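Local structure of short chain dehydrogenase (Rhodopseudomonas palustris, 3H7A) at residues K25-E30 with L84-F89; A142-R147 with A153-A158; R171-M174 with H179-H182; A181-D186 with A220-Q225. The protein belongs to the short-chain dehydrogenase family and probably binds a nicotinamide dinucleotide in its Rossmann fold, although its substrate is not established. All coordinates share one frame; numbering follows the deposited sequence.

Contact 1 of 4, residues K25-E30 with L84-F89; sequences KKFAAE and LEVTIF
Phe27 points from helix 18-29 toward the sheet and is met there by two aliphatic side chains of strand 84-89, Ile88 and Val86. Ile88 comes from the opposite direction and lays its terminal methyl over one face of the ring: CD1 stands 4.1 Å from the centroid of the Phe27 ring, 28° off the ring normal, a CH-pi contact. The methyl is displaced from the centre toward one side of the ring, and its closest approach, 3.6 Å, is between Ile88 CD1 and Phe27 CE2. In Ile88, CG1 is anti to the carbonyl carbon (chi1 -62°), which sends the longer branch out toward the helix. Val86, two residues earlier and on the same side of the strand, makes a looser contact, its CG1 lying 4.3 Å from Phe27 CE1. The ring thus bridges two successive inward residues, and no hydrogen bond joins the helix to the strand here. Other side chains complete the surroundings: Trp224 of helix 216-228 meets Phe27 edge-to-face, and Val10 of strand 9-13 touches it as well. Beside helix 216-228, Lys26 NZ and Glu30 OE2 pair in a salt bridge of 2.8 Å, the lysine on the anti side of the carboxylate and tilted 28° out of its plane; Lys26 also makes a cation-pi contact with Trp224. Strands 9-13 and 84-89 are neighbours in the sheet, and a helix following the first strand and seated against both is the classical opening of a Rossmann fold.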
loop_
_atom_site.group_PDB
_atom_site.type_symbol
_atom_site.label_atom_id
_atom_site.label_comp_id
_atom_site.label_asym_id
_atom_site.label_seq_id
_atom_site.Cartn_x
_atom_site.Cartn_y
_atom_site.Cartn_z
ATOM N N LYS B 25 14.295 28.384 9.366
ATOM C CA LYS B 25 13.712 29.330 10.337
ATOM C C LYS B 25 13.221 28.630 11.600
ATOM O O LYS B 25 13.486 29.099 12.698
ATOM C CB LYS B 25 12.549 30.144 9.728
ATOM C CG LYS B 25 12.931 31.223 8.701
ATOM C CD LYS B 25 11.692 32.059 8.292
ATOM C CE LYS B 25 11.817 32.586 6.866
ATOM N NZ LYS B 25 10.720 33.526 6.447
ATOM N N LYS B 26 12.522 27.505 11.441
ATOM C CA LYS B 26 11.954 26.761 12.578
ATOM C C LYS B 26 13.009 26.147 13.490
ATOM O O LYS B 26 12.949 26.314 14.708
ATOM C CB LYS B 26 10.959 25.678 12.099
ATOM C CG LYS B 26 10.302 24.830 13.209
ATOM C CD LYS B 26 9.627 25.680 14.299
ATOM C CE LYS B 26 8.439 24.960 14.903
ATOM N NZ LYS B 26 8.213 25.330 16.324
ATOM N N PHE B 27 13.971 25.438 12.909
ATOM C CA PHE B 27 14.994 24.804 13.720
ATOM C C PHE B 27 15.953 25.805 14.352
ATOM O O PHE B 27 16.439 25.564 15.459
ATOM C CB PHE B 27 15.701 23.694 12.947
ATOM C CG PHE B 27 14.875 22.442 12.850
ATOM C CD1 PHE B 27 15.022 21.420 13.792
ATOM C CD2 PHE B 27 13.906 22.308 11.857
ATOM C CE1 PHE B 27 14.239 20.269 13.726
ATOM C CE2 PHE B 27 13.118 21.168 11.780
ATOM C CZ PHE B 27 13.285 20.139 12.712
ATOM N N ALA B 28 16.179 26.938 13.677
ATOM C CA ALA B 28 16.969 28.022 14.255
ATOM C C ALA B 28 16.209 28.700 15.388
ATOM O O ALA B 28 16.819 29.089 16.379
ATOM C CB ALA B 28 17.376 29.030 13.201
ATOM N N ALA B 29 14.886 28.808 15.249
ATOM C CA ALA B 29 14.012 29.396 16.280
ATOM C C ALA B 29 13.967 28.532 17.531
ATOM O O ALA B 29 13.720 29.025 18.624
ATOM C CB ALA B 29 12.606 29.611 15.748
ATOM N N GLU B 30 14.224 27.241 17.353
ATOM C CA GLU B 30 14.248 26.294 18.447
ATOM C C GLU B 30 15.648 26.084 19.001
ATOM O O GLU B 30 15.869 25.179 19.800
ATOM C CB GLU B 30 13.658 24.951 18.005
ATOM C CG GLU B 30 12.194 25.023 17.538
ATOM C CD GLU B 30 11.207 25.401 18.646
ATOM O OE1 GLU B 30 11.519 25.218 19.846
ATOM O OE2 GLU B 30 10.101 25.868 18.307
ATOM N N LEU B 84 26.076 17.119 14.929
ATOM C CA LEU B 84 24.989 17.038 13.971
ATOM C C LEU B 84 23.851 16.196 14.552
ATOM O O LEU B 84 24.015 14.993 14.782
ATOM C CB LEU B 84 25.492 16.444 12.647
ATOM C CG LEU B 84 24.448 16.285 11.535
ATOM C CD1 LEU B 84 23.939 17.606 11.038
ATOM C CD2 LEU B 84 25.052 15.513 10.401
ATOM N N GLU B 85 22.707 16.837 14.796
ATOM C CA GLU B 85 21.553 16.161 15.419
ATOM C C GLU B 85 20.354 15.888 14.521
ATOM O O GLU B 85 19.584 14.965 14.784
ATOM C CB GLU B 85 21.095 16.901 16.669
ATOM C CG GLU B 85 21.746 16.302 17.880
ATOM C CD GLU B 85 21.587 17.116 19.122
ATOM O OE1 GLU B 85 20.533 17.778 19.276
ATOM O OE2 GLU B 85 22.529 17.076 19.952
ATOM N N VAL B 86 20.179 16.710 13.490
ATOM C CA VAL B 86 19.077 16.550 12.546
ATOM C C VAL B 86 19.589 16.843 11.141
ATOM O O VAL B 86 20.239 17.854 10.938
ATOM C CB VAL B 86 17.894 17.500 12.881
ATOM C CG1 VAL B 86 16.706 17.289 11.924
ATOM C CG2 VAL B 86 17.428 17.314 14.309
ATOM N N THR B 87 19.333 15.943 10.186
ATOM C CA THR B 87 19.503 16.269 8.759
ATOM C C THR B 87 18.132 16.271 8.093
ATOM O O THR B 87 17.382 15.322 8.253
ATOM C CB THR B 87 20.412 15.252 8.030
ATOM O OG1 THR B 87 21.745 15.372 8.527
ATOM C CG2 THR B 87 20.437 15.491 6.496
ATOM N N ILE B 88 17.798 17.335 7.372
ATOM C CA ILE B 88 16.565 17.355 6.607
ATOM C C ILE B 88 16.934 17.477 5.140
ATOM O O ILE B 88 17.538 18.471 4.717
ATOM C CB ILE B 88 15.633 18.478 7.069
ATOM C CG1 ILE B 88 15.253 18.236 8.520
ATOM C CG2 ILE B 88 14.367 18.503 6.230
ATOM C CD1 ILE B 88 15.168 19.457 9.318
ATOM N N PHE B 89 16.624 16.426 4.381
ATOM C CA PHE B 89 16.906 16.384 2.955
ATOM C C PHE B 89 15.671 16.802 2.164
ATOM O O PHE B 89 14.677 16.080 2.106
ATOM C CB PHE B 89 17.365 14.994 2.522
ATOM C CG PHE B 89 17.720 14.921 1.074
ATOM C CD1 PHE B 89 18.958 15.377 0.619
ATOM C CD2 PHE B 89 16.788 14.443 0.137
ATOM C CE1 PHE B 89 19.296 15.326 -0.732
ATOM C CE2 PHE B 89 17.101 14.407 -1.212
ATOM C CZ PHE B 89 18.364 14.838 -1.654
#

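Contact 2 of 4, residues A142-R147 with A153-A158; sequences ATASLR and AAFASA
Phe155 of helix 153-173 reaches the turn 142-147 with one side of its ring, and two alanines receive it. CG is anti to the backbone N (chi1 -173°), which swings the ring away from the helix axis and toward the turn. CB is still more than 5 Å from any side-chain atom of the turn. At CD2 contact begins, 3.6 Å from Ala144 CB; CE2 keeps to the same methyl at 3.7 Å and lies 4.4 Å from Ala142 CB. CZ, at the tip, is 4.5 Å from Ala142 CB, while CD1 and CE1 belong to the far side of the ring. Next along the helix, Ala156 turns its backbone to the loop: its CA approaches Ala144 O to 3.4 Å in a CA-H...O contact, and its CB packs against Ala144 CB. The small side chains of Ala144 and Ala156 are consistent with so close an approach of helix and turn. The turn keeps its own shape through a 3-10 segment, in which Ser145 N bonds to Ala142 O, and through a nearly straight bond from Ala142 N to Ser145 OG (2.9 Å, 172°). The helix also faces the second subunit, where Ala156 meets Ala164 and Ser157 OG is hydrogen-bonded to Gly161 O of that neighbouring chain. Phe155 and Lys159 fit the spacing of the YxxxK motif of short-chain dehydrogenases, and Ala142 lies where the serine would be expected; the contact therefore probably corresponds to the family's catalytic site, with phenylalanine and alanine in place of the usual tyrosine and serine hydroxyls.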
loop_
_atom_site.group_PDB
_atom_site.type_symbol
_atom_site.label_atom_id
_atom_site.label_comp_id
_atom_site.label_asym_id
_atom_site.label_seq_id
_atom_site.Cartn_x
_atom_site.Cartn_y
_atom_site.Cartn_z
ATOM N N ALA B 142 7.021 13.044 -1.890
ATOM C CA ALA B 142 5.940 13.666 -2.661
ATOM C C ALA B 142 4.949 12.561 -2.942
ATOM O O ALA B 142 5.228 11.407 -2.617
ATOM C CB ALA B 142 6.496 14.209 -3.983
ATOM N N THR B 143 3.820 12.868 -3.583
ATOM C CA THR B 143 2.913 11.799 -4.009
ATOM C C THR B 143 3.600 10.892 -5.029
ATOM O O THR B 143 3.299 9.689 -5.096
ATOM C CB THR B 143 1.608 12.315 -4.618
ATOM O OG1 THR B 143 1.908 13.172 -5.713
ATOM C CG2 THR B 143 0.805 13.072 -3.596
ATOM N N ALA B 144 4.531 11.464 -5.802
ATOM C CA ALA B 144 5.321 10.688 -6.752
ATOM C C ALA B 144 6.250 9.703 -6.024
ATOM O O ALA B 144 6.798 8.822 -6.662
ATOM C CB ALA B 144 6.104 11.589 -7.694
ATOM N N SER B 145 6.381 9.825 -4.693
ATOM C CA SER B 145 7.034 8.775 -3.884
ATOM C C SER B 145 6.228 7.495 -3.761
ATOM O O SER B 145 6.788 6.433 -3.450
ATOM C CB SER B 145 7.356 9.268 -2.472
ATOM O OG SER B 145 8.080 10.469 -2.546
ATOM N N LEU B 146 4.920 7.600 -4.005
ATOM C CA LEU B 146 3.976 6.521 -3.723
ATOM C C LEU B 146 3.351 5.892 -4.968
ATOM O O LEU B 146 3.123 4.683 -4.994
ATOM C CB LEU B 146 2.874 7.002 -2.778
ATOM C CG LEU B 146 3.297 7.587 -1.429
ATOM C CD1 LEU B 146 2.089 8.154 -0.722
ATOM C CD2 LEU B 146 3.962 6.521 -0.589
ATOM N N ARG B 147 3.087 6.712 -5.985
ATOM C CA ARG B 147 2.549 6.225 -7.263
ATOM C C ARG B 147 3.116 6.999 -8.452
ATOM O O ARG B 147 3.352 8.196 -8.369
ATOM C CB ARG B 147 1.018 6.240 -7.274
ATOM C CG ARG B 147 0.396 7.570 -6.980
ATOM C CD ARG B 147 -1.046 7.393 -6.527
ATOM N NE ARG B 147 -1.420 8.475 -5.617
ATOM C CZ ARG B 147 -1.398 8.393 -4.286
ATOM N NH1 ARG B 147 -1.044 7.266 -3.673
ATOM N NH2 ARG B 147 -1.745 9.447 -3.564
ATOM N N ALA B 153 7.751 9.220 -15.141
ATOM C CA ALA B 153 8.744 8.129 -15.010
ATOM C C ALA B 153 10.073 8.537 -14.384
ATOM O O ALA B 153 10.584 7.816 -13.525
ATOM C CB ALA B 153 8.969 7.378 -16.345
ATOM N N ALA B 154 10.619 9.691 -14.771
ATOM C CA ALA B 154 11.895 10.117 -14.191
ATOM C C ALA B 154 11.760 10.562 -12.736
ATOM O O ALA B 154 12.563 10.167 -11.890
ATOM C CB ALA B 154 12.569 11.210 -15.037
ATOM N N PHE B 155 10.770 11.408 -12.462
ATOM C CA PHE B 155 10.565 11.943 -11.114
ATOM C C PHE B 155 10.117 10.883 -10.091
ATOM O O PHE B 155 10.684 10.789 -8.995
ATOM C CB PHE B 155 9.574 13.115 -11.171
ATOM C CG PHE B 155 9.412 13.859 -9.869
ATOM C CD1 PHE B 155 10.512 14.354 -9.184
ATOM C CD2 PHE B 155 8.147 14.074 -9.330
ATOM C CE1 PHE B 155 10.353 15.052 -7.975
ATOM C CE2 PHE B 155 7.978 14.769 -8.119
ATOM C CZ PHE B 155 9.088 15.269 -7.450
ATOM N N ALA B 156 9.111 10.081 -10.448
ATOM C CA ALA B 156 8.625 9.036 -9.573
ATOM C C ALA B 156 9.725 7.987 -9.335
ATOM O O ALA B 156 9.848 7.471 -8.224
ATOM C CB ALA B 156 7.364 8.384 -10.146
ATOM N N SER B 157 10.546 7.703 -10.344
ATOM C CA SER B 157 11.615 6.695 -10.154
ATOM C C SER B 157 12.573 7.117 -9.058
ATOM O O SER B 157 12.918 6.328 -8.168
ATOM C CB SER B 157 12.395 6.453 -11.428
ATOM O OG SER B 157 13.314 5.398 -11.215
ATOM N N ALA B 158 12.973 8.381 -9.110
ATOM C CA ALA B 158 13.860 8.945 -8.102
ATOM C C ALA B 158 13.175 9.084 -6.738
ATOM O O ALA B 158 13.815 8.844 -5.717
ATOM C CB ALA B 158 14.396 10.288 -8.568
#

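Contact 3 of 4, residues R171-M174 with H179-H182; sequences RELM and HVAH
This is a buried contact without hydrogen bonds, made by aliphatic groups against a histidine ring and the backbone, between the end of helix 153-173 and the start of strand 178-185. Met174 and Val180 carry the larger part of it. The Met174 chain runs extended beyond CG (chi2 178°) alongside the His179 side chain, both pointing the same way, and its terminal methyl comes to rest against both ring and backbone: Met174 CE is 3.5 Å from His179 CD2 and 3.2 Å from Val180 O. That carbonyl oxygen is buried here without a hydrogen-bonding partner in the model; the methyl beside it offers none. Nearer the root, Met174 CG passes 4.1 Å from Val180 N. Leu173 adds a looser touch, with CD1 4.4 Å from Val180 CG2. The His179 ring is fixed by other groups, NE2 bonding to Thr235 O and ND1 to Lys136 NZ, while Trp234 stacks on it. Leu173 also packs on Ile99 of the second subunit, and Met174 on Tyr243 of the third. With strand 135-142, helix 153-173 and strand 178-185 form a beta-alpha-beta unit, and the contact closes the return of its crossover, a recurring feature of Rossmann-type sheets.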
loop_
_atom_site.group_PDB
_atom_site.type_symbol
_atom_site.label_atom_id
_atom_site.label_comp_id
_atom_site.label_asym_id
_atom_site.label_seq_id
_atom_site.Cartn_x
_atom_site.Cartn_y
_atom_site.Cartn_z
ATOM N N ARG B 171 14.903 0.658 9.003
ATOM C CA ARG B 171 14.925 -0.685 9.541
ATOM C C ARG B 171 16.250 -0.936 10.275
ATOM O O ARG B 171 16.252 -1.548 11.333
ATOM C CB ARG B 171 14.692 -1.742 8.449
ATOM C CG ARG B 171 13.401 -1.607 7.631
ATOM C CD ARG B 171 12.111 -1.948 8.372
ATOM N NE ARG B 171 12.152 -3.257 9.017
ATOM C CZ ARG B 171 11.246 -3.695 9.891
ATOM N NH1 ARG B 171 11.382 -4.898 10.436
ATOM N NH2 ARG B 171 10.207 -2.935 10.225
ATOM N N GLU B 172 17.352 -0.419 9.729
ATOM C CA GLU B 172 18.689 -0.588 10.319
ATOM C C GLU B 172 18.991 0.317 11.528
ATOM O O GLU B 172 19.605 -0.128 12.501
ATOM C CB GLU B 172 19.779 -0.405 9.255
ATOM C CG GLU B 172 21.145 -0.967 9.667
ATOM C CD GLU B 172 22.309 -0.588 8.738
ATOM O OE1 GLU B 172 22.087 -0.335 7.533
ATOM O OE2 GLU B 172 23.468 -0.559 9.228
ATOM N N LEU B 173 18.550 1.571 11.468
ATOM C CA LEU B 173 19.039 2.597 12.397
ATOM C C LEU B 173 18.061 3.022 13.479
ATOM O O LEU B 173 18.488 3.565 14.494
ATOM C CB LEU B 173 19.553 3.830 11.633
ATOM C CG LEU B 173 20.531 3.600 10.466
ATOM C CD1 LEU B 173 20.692 4.873 9.651
ATOM C CD2 LEU B 173 21.888 3.070 10.906
ATOM N N MET B 174 16.762 2.793 13.280
ATOM C CA MET B 174 15.805 3.068 14.352
ATOM C C MET B 174 16.131 2.294 15.652
ATOM O O MET B 174 16.125 2.911 16.726
ATOM C CB MET B 174 14.335 2.939 13.898
ATOM C CG MET B 174 13.780 4.216 13.213
ATOM S SD MET B 174 12.100 3.946 12.667
ATOM C CE MET B 174 11.439 5.598 12.691
ATOM N N HIS B 179 16.105 8.322 14.495
ATOM C CA HIS B 179 14.775 8.458 13.953
ATOM C C HIS B 179 14.864 8.858 12.485
ATOM O O HIS B 179 14.963 10.048 12.154
ATOM C CB HIS B 179 13.998 9.520 14.738
ATOM C CG HIS B 179 12.558 9.664 14.340
ATOM N ND1 HIS B 179 11.702 10.536 14.980
ATOM C CD2 HIS B 179 11.819 9.052 13.382
ATOM C CE1 HIS B 179 10.506 10.465 14.425
ATOM N NE2 HIS B 179 10.550 9.574 13.451
ATOM N N VAL B 180 14.806 7.865 11.606
ATOM C CA VAL B 180 14.716 8.129 10.172
ATOM C C VAL B 180 13.240 8.329 9.857
ATOM O O VAL B 180 12.404 7.552 10.316
ATOM C CB VAL B 180 15.293 6.963 9.326
ATOM C CG1 VAL B 180 15.327 7.317 7.850
ATOM C CG2 VAL B 180 16.688 6.606 9.795
ATOM N N ALA B 181 12.908 9.383 9.112
ATOM C CA ALA B 181 11.522 9.606 8.724
ATOM C C ALA B 181 11.390 10.101 7.288
ATOM O O ALA B 181 12.362 10.582 6.674
ATOM C CB ALA B 181 10.791 10.553 9.708
ATOM N N HIS B 182 10.173 9.989 6.762
ATOM C CA HIS B 182 9.871 10.351 5.388
ATOM C C HIS B 182 8.568 11.148 5.383
ATOM O O HIS B 182 7.505 10.605 5.656
ATOM C CB HIS B 182 9.724 9.065 4.568
ATOM C CG HIS B 182 9.633 9.278 3.088
ATOM N ND1 HIS B 182 8.655 8.690 2.311
ATOM C CD2 HIS B 182 10.416 9.982 2.238
ATOM C CE1 HIS B 182 8.827 9.043 1.050
ATOM N NE2 HIS B 182 9.888 9.826 0.978
#

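Contact 4 of 4, residues A181-D186 with A220-Q225; sequences AHLIID and AGAYWQ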
loop_
_atom_site.group_PDB
_atom_site.type_symbol
_atom_site.label_atom_id
_atom_site.label_comp_id
_atom_site.label_asym_id
_atom_site.label_seq_id
_atom_site.Cartn_x
_atom_site.Cartn_y
_atom_site.Cartn_z
ATOM N N ALA B 181 12.908 9.383 9.112
ATOM C CA ALA B 181 11.522 9.606 8.724
ATOM C C ALA B 181 11.390 10.101 7.288
ATOM O O ALA B 181 12.362 10.582 6.674
ATOM C CB ALA B 181 10.791 10.553 9.708
ATOM N N HIS B 182 10.173 9.989 6.762
ATOM C CA HIS B 182 9.871 10.351 5.388
ATOM C C HIS B 182 8.568 11.148 5.383
ATOM O O HIS B 182 7.505 10.605 5.656
ATOM C CB HIS B 182 9.724 9.065 4.568
ATOM C CG HIS B 182 9.633 9.278 3.088
ATOM N ND1 HIS B 182 8.655 8.690 2.311
ATOM C CD2 HIS B 182 10.416 9.982 2.238
ATOM C CE1 HIS B 182 8.827 9.043 1.050
ATOM N NE2 HIS B 182 9.888 9.826 0.978
ATOM N N LEU B 183 8.655 12.442 5.092
ATOM C CA LEU B 183 7.477 13.288 5.115
ATOM C C LEU B 183 7.004 13.569 3.708
ATOM O O LEU B 183 7.710 14.217 2.935
ATOM C CB LEU B 183 7.762 14.615 5.830
ATOM C CG LEU B 183 6.581 15.587 5.922
ATOM C CD1 LEU B 183 5.487 15.051 6.853
ATOM C CD2 LEU B 183 7.077 16.941 6.396
ATOM N N ILE B 184 5.788 13.119 3.408
ATOM C CA ILE B 184 5.208 13.197 2.068
ATOM C C ILE B 184 4.285 14.402 1.975
ATOM O O ILE B 184 3.367 14.553 2.781
ATOM C CB ILE B 184 4.462 11.894 1.706
ATOM C CG1 ILE B 184 5.445 10.725 1.650
ATOM C CG2 ILE B 184 3.767 12.015 0.354
ATOM C CD1 ILE B 184 4.780 9.412 1.694
ATOM N N ILE B 185 4.556 15.280 1.010
ATOM C CA ILE B 185 3.746 16.478 0.824
ATOM C C ILE B 185 3.078 16.508 -0.563
ATOM O O ILE B 185 3.552 15.861 -1.489
ATOM C CB ILE B 185 4.584 17.759 1.125
ATOM C CG1 ILE B 185 5.607 18.037 0.032
ATOM C CG2 ILE B 185 5.325 17.616 2.455
ATOM C CD1 ILE B 185 6.637 19.099 0.396
ATOM N N ASP B 186 1.954 17.226 -0.687
ATOM C CA ASP B 186 1.354 17.568 -2.003
ATOM C C ASP B 186 0.647 18.926 -2.034
ATOM O O ASP B 186 -0.021 19.320 -1.077
ATOM C CB ASP B 186 0.424 16.469 -2.547
ATOM C CG ASP B 186 -0.353 15.731 -1.456
ATOM O OD1 ASP B 186 -1.600 15.716 -1.530
ATOM O OD2 ASP B 186 0.270 15.133 -0.550
ATOM N N ALA B 220 7.340 22.876 7.955
ATOM C CA ALA B 220 8.337 23.057 9.005
ATOM C C ALA B 220 7.778 22.603 10.345
ATOM O O ALA B 220 8.488 21.960 11.123
ATOM C CB ALA B 220 8.787 24.500 9.070
ATOM N N GLY B 221 6.498 22.914 10.578
ATOM C CA GLY B 221 5.762 22.478 11.759
ATOM C C GLY B 221 5.688 20.973 11.859
ATOM O O GLY B 221 5.944 20.415 12.928
ATOM N N ALA B 222 5.363 20.321 10.736
ATOM C CA ALA B 222 5.322 18.847 10.650
ATOM C C ALA B 222 6.687 18.194 10.918
ATOM O O ALA B 222 6.777 17.180 11.617
ATOM C CB ALA B 222 4.761 18.402 9.295
ATOM N N TYR B 223 7.751 18.786 10.376
ATOM C CA TYR B 223 9.089 18.300 10.669
ATOM C C TYR B 223 9.438 18.487 12.137
ATOM O O TYR B 223 10.078 17.613 12.743
ATOM C CB TYR B 223 10.115 18.984 9.785
ATOM C CG TYR B 223 10.325 18.278 8.480
ATOM C CD1 TYR B 223 10.543 16.905 8.451
ATOM C CD2 TYR B 223 10.311 18.976 7.273
ATOM C CE1 TYR B 223 10.734 16.237 7.263
ATOM C CE2 TYR B 223 10.524 18.318 6.069
ATOM C CZ TYR B 223 10.738 16.936 6.086
ATOM O OH TYR B 223 10.947 16.232 4.933
ATOM N N TRP B 224 9.001 19.613 12.710
ATOM C CA TRP B 224 9.176 19.841 14.149
ATOM C C TRP B 224 8.386 18.820 14.977
ATOM O O TRP B 224 8.898 18.288 15.963
ATOM C CB TRP B 224 8.840 21.287 14.567
ATOM C CG TRP B 224 9.180 21.524 16.038
ATOM C CD1 TRP B 224 8.301 21.735 17.061
ATOM C CD2 TRP B 224 10.490 21.510 16.635
ATOM N NE1 TRP B 224 8.982 21.870 18.257
ATOM C CE2 TRP B 224 10.324 21.736 18.020
ATOM C CE3 TRP B 224 11.789 21.345 16.129
ATOM C CZ2 TRP B 224 11.405 21.787 18.905
ATOM C CZ3 TRP B 224 12.863 21.410 17.005
ATOM C CH2 TRP B 224 12.664 21.614 18.384
ATOM N N GLN B 225 7.160 18.521 14.548
ATOM C CA GLN B 225 6.379 17.455 15.161
ATOM C C GLN B 225 7.132 16.109 15.154
ATOM O O GLN B 225 7.204 15.428 16.178
ATOM C CB GLN B 225 5.022 17.320 14.472
ATOM C CG GLN B 225 4.065 16.387 15.202
ATOM C CD GLN B 225 3.073 15.699 14.283
ATOM O OE1 GLN B 225 2.708 14.542 14.508
ATOM N NE2 GLN B 225 2.625 16.408 13.249
#
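Leu183 sets one methyl almost exactly over the centre of the Tyr223 ring: CD2 lies 3.6 Å from the centroid, only 9° off the ring normal. This CH-pi contact is so well centred that all six ring carbons fall within 4.1 Å of Leu183 CD2. The leucine puts CG anti to its backbone N (chi1 -180°), which drives the branched end out from strand 178-185 onto helix 216-228, and the two side chains cross obliquely. Behind the methyl, Leu183 CB follows the ring toward its polar end, 3.7 Å from Tyr223 CE1 and equally far from Tyr223 OH. The same CD2 also reaches Ala222 CB at 4.0 Å, so the leucine sits against two consecutive helix residues, one small and one flat. The hydroxyl of Tyr223 is not spent on this contact; it is hydrogen-bonded to Thr140 OG1 on the adjacent strand 135-142, which ties the hydroxyl end of the ring to that strand. With an alanine at Tyr223 the ring under the Leu183 methyl is gone, which would probably open a gap between helix and strand and leave the Thr140 hydroxyl without this partner. Further apolar groups close in: Ile23 of helix 18-29 and Ile88 of strand 84-89 touch Tyr223, and Met238 touches Leu183. Helix 216-228 accordingly lies beside helix 18-29 on one face of the parallel sheet, packed against strands 84-89 and 178-185, the latter flanked by strands 135-142 and 237-240.

All four contacts are buried, at different depths. Contacts 1 and 4, each centred about 10 Å from the chain's centre, share a sheet face and touch, Trp224 meeting Phe27 and Tyr223 meeting Ile88; in both a methyl lies over an aromatic face. Contact 3, about 14 Å out, shares Ala181 and His182 with contact 4 but packs a helix on the other face, with a methionine methyl against histidine and backbone. Contact 2, about 16 Å out, lies at the end of strand 135-142, its centre about 26 Å from that of contact 1; it relies on small alanines and backbone approach, with Arg147 exposed. Contacts 2 and 3 hold opposite ends of helix 153-173 and reach the second subunit.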